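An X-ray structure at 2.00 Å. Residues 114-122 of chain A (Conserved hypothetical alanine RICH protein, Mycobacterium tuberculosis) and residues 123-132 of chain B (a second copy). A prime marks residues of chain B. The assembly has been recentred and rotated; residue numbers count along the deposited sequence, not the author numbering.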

# COMPACT_ATOMS: atom_id res chain seq x y z
N TRP A 114 8.81 4.16 -4.64
CA TRP A 114 8.94 3.52 -3.34
C TRP A 114 9.12 2.01 -3.34
O TRP A 114 9.88 1.49 -2.53
N ARG A 115 8.47 1.30 -4.26
CA ARG A 115 8.75 -0.14 -4.40
C ARG A 115 10.21 -0.36 -4.74
O ARG A 115 10.80 -1.33 -4.30
N ALA A 116 10.82 0.53 -5.54
CA ALA A 116 12.26 0.40 -5.83
C ALA A 116 13.15 0.60 -4.60
O ALA A 116 14.18 -0.04 -4.48
N VAL A 117 12.80 1.55 -3.73
CA VAL A 117 13.53 1.70 -2.46
C VAL A 117 13.37 0.44 -1.56
O VAL A 117 14.36 -0.08 -0.96
N VAL A 118 12.14 -0.09 -1.46
CA VAL A 118 11.95 -1.36 -0.68
C VAL A 118 12.92 -2.41 -1.19
O VAL A 118 13.55 -3.13 -0.41
N GLU A 119 12.96 -2.54 -2.51
CA GLU A 119 13.76 -3.56 -3.17
C GLU A 119 15.29 -3.41 -2.92
O GLU A 119 15.98 -4.39 -2.67
N HIS A 120 15.80 -2.17 -2.98
CA HIS A 120 17.25 -1.92 -2.87
C HIS A 120 17.72 -1.40 -1.51
O HIS A 120 18.91 -1.21 -1.32
N ALA A 121 16.80 -1.19 -0.56
CA ALA A 121 17.20 -0.65 0.75
C ALA A 121 17.86 -1.73 1.55
O ALA A 121 17.26 -2.80 1.76
N GLU A 122 19.07 -1.45 2.03
CA GLU A 122 19.87 -2.46 2.81
C GLU A 122 19.39 -2.66 4.23
O GLU A 122 19.42 -3.81 4.76
N THR B 123 15.75 -11.77 1.03
CA THR B 123 15.81 -11.42 -0.40
C THR B 123 14.86 -10.30 -0.84
O THR B 123 13.76 -10.10 -0.26
N ALA B 124 15.31 -9.55 -1.84
CA ALA B 124 14.54 -8.50 -2.46
C ALA B 124 13.23 -9.01 -3.04
O ALA B 124 12.23 -8.33 -2.91
N ASP B 125 13.25 -10.18 -3.70
CA ASP B 125 12.02 -10.80 -4.27
C ASP B 125 10.94 -10.99 -3.21
O ASP B 125 9.80 -10.61 -3.41
N ASP B 126 11.30 -11.60 -2.09
CA ASP B 126 10.41 -11.81 -0.96
C ASP B 126 10.05 -10.51 -0.21
O ASP B 126 8.95 -10.37 0.32
N ARG B 127 10.96 -9.55 -0.16
CA ARG B 127 10.60 -8.27 0.44
C ARG B 127 9.57 -7.54 -0.41
O ARG B 127 8.66 -6.90 0.11
N VAL B 128 9.72 -7.63 -1.72
CA VAL B 128 8.80 -6.95 -2.61
C VAL B 128 7.44 -7.64 -2.57
O VAL B 128 6.42 -6.98 -2.58
N PHE B 129 7.44 -8.97 -2.48
CA PHE B 129 6.20 -9.71 -2.32
C PHE B 129 5.48 -9.27 -1.06
O PHE B 129 4.25 -9.07 -1.07
N ALA B 130 6.21 -9.22 0.05
CA ALA B 130 5.63 -8.82 1.31
C ALA B 130 5.08 -7.37 1.28
O ALA B 130 4.01 -7.11 1.81
N SER B 131 5.82 -6.45 0.64
CA SER B 131 5.35 -5.06 0.42
C SER B 131 4.05 -4.99 -0.36
O SER B 131 3.20 -4.21 -0.02
N THR B 132 3.93 -5.79 -1.41
CA THR B 132 2.67 -5.90 -2.13
C THR B 132 1.51 -6.36 -1.26
O THR B 132 0.43 -5.80 -1.31

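Two helices from the two copies cross at 139°, roughly antiparallel, their axes 8.8 Å apart at the closest. Val118 covers the most surface in this contact, with Val128′ and Glu119 close behind. Val118 points toward the partner; its t rotamer sets CG1 4.0 Å from Ser131′ CB and 4.3 Å from Arg127′ CB, so a buried branched residue rests on the first carbons of two polar side chains and leaves their ends free for other work. Val128′, also t, leaves CA sideways, yet its methyls reach the partner helix: CG2 lies 3.7 Å from Glu119 CB and CG1 4.1 Å from Arg115 CD. Glu119, extended with chi1 and chi2 both t, thus packs through its aliphatic part, and its CG sits 3.9 Å from Ala124′ CB, where a small residue accompanies the closest backbone approach, 5.1 Å between the CA atoms of Glu119 and Ala124′.

Polar groups finish the two ends. Where the chain A helix runs out, Arg127′ (chi1 m) donates from NH2 to Glu119 O at 2.8 Å, using a carbonyl near the helix C-terminus. Toward the other end, water 1 accepts from Arg115 NE at 2.8 Å and also hydrogen-bonds Ser131′ OG (2.8 Å) and Thr132′ OG1 (2.6 Å), bridging the copies.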

# COMPACT_ATOMS: atom_id res chain seq x y z
CB TRP A 114 7.83 3.97 -2.38
CG TRP A 114 8.07 5.44 -2.05
CD1 TRP A 114 7.33 6.51 -2.48
CD2 TRP A 114 9.16 5.97 -1.29
NE1 TRP A 114 7.88 7.68 -2.01
CE2 TRP A 114 9.00 7.38 -1.28
CE3 TRP A 114 10.25 5.39 -0.60
CZ2 TRP A 114 9.87 8.22 -0.60
CZ3 TRP A 114 11.14 6.24 0.06
CH2 TRP A 114 10.95 7.64 0.05
CB ARG A 115 7.84 -0.78 -5.44
CG ARG A 115 8.02 -2.25 -5.56
CD ARG A 115 6.99 -2.86 -6.52
NE ARG A 115 5.64 -2.40 -6.22
CZ ARG A 115 4.92 -1.56 -6.95
NH1 ARG A 115 5.41 -1.04 -8.09
NH2 ARG A 115 3.70 -1.23 -6.54
CB ALA A 116 12.67 1.36 -6.94
CB VAL A 117 13.12 3.03 -1.73
CG1 VAL A 117 13.86 3.18 -0.41
CG2 VAL A 117 13.41 4.34 -2.65
CB VAL A 118 10.48 -1.96 -0.78
CG1 VAL A 118 10.38 -3.39 -0.14
CG2 VAL A 118 9.45 -1.03 -0.18
CB GLU A 119 13.43 -3.50 -4.66
CG GLU A 119 14.19 -4.54 -5.46
CD GLU A 119 13.79 -4.55 -6.92
OE1 GLU A 119 13.05 -3.65 -7.37
OE2 GLU A 119 14.19 -5.49 -7.63
CB HIS A 120 17.73 -0.93 -3.96
CG HIS A 120 17.47 -1.41 -5.36
ND1 HIS A 120 18.10 -2.51 -5.90
CD2 HIS A 120 16.64 -0.95 -6.32
CE1 HIS A 120 17.66 -2.71 -7.13
NE2 HIS A 120 16.79 -1.78 -7.41
CB ALA A 121 16.02 -0.12 1.52
CB GLU A 122 21.34 -2.10 2.79
CG GLU A 122 21.91 -1.97 1.38
CD GLU A 122 23.38 -2.19 1.34
OE1 GLU A 122 24.08 -1.17 1.38
OE2 GLU A 122 23.83 -3.37 1.32
CB THR B 123 15.59 -12.65 -1.32
OG1 THR B 123 14.19 -12.94 -1.43
CG2 THR B 123 16.35 -13.89 -0.79
CB ALA B 124 15.37 -7.78 -3.56
CB ASP B 125 12.30 -12.14 -4.96
CG ASP B 125 12.90 -11.99 -6.35
OD1 ASP B 125 12.62 -11.00 -7.06
OD2 ASP B 125 13.69 -12.88 -6.72
CB ASP B 126 11.02 -12.78 0.02
CG ASP B 126 11.14 -14.19 -0.54
OD1 ASP B 126 10.68 -14.44 -1.67
OD2 ASP B 126 11.70 -15.04 0.17
CB ARG B 127 11.83 -7.41 0.65
CG ARG B 127 12.55 -7.87 1.87
CD ARG B 127 13.70 -6.98 2.18
NE ARG B 127 14.35 -6.38 1.02
CZ ARG B 127 15.51 -6.80 0.53
NH1 ARG B 127 16.12 -7.83 1.10
NH2 ARG B 127 16.06 -6.16 -0.52
CB VAL B 128 9.36 -6.82 -4.02
CG1 VAL B 128 8.27 -6.39 -4.98
CG2 VAL B 128 10.59 -5.83 -4.03
CB PHE B 129 6.48 -11.22 -2.24
CG PHE B 129 5.23 -12.06 -2.09
CD1 PHE B 129 4.55 -12.54 -3.21
CD2 PHE B 129 4.71 -12.37 -0.82
CE1 PHE B 129 3.42 -13.33 -3.05
CE2 PHE B 129 3.57 -13.11 -0.69
CZ PHE B 129 2.92 -13.60 -1.80
CB ALA B 130 6.62 -9.01 2.41
CB SER B 131 6.42 -4.14 -0.20
OG SER B 131 6.42 -4.13 -1.63
CB THR B 132 2.83 -6.82 -3.35
OG1 THR B 132 3.80 -6.23 -4.20
CG2 THR B 132 1.54 -6.94 -4.16
O HOH W 1 4.89 -3.85 -3.90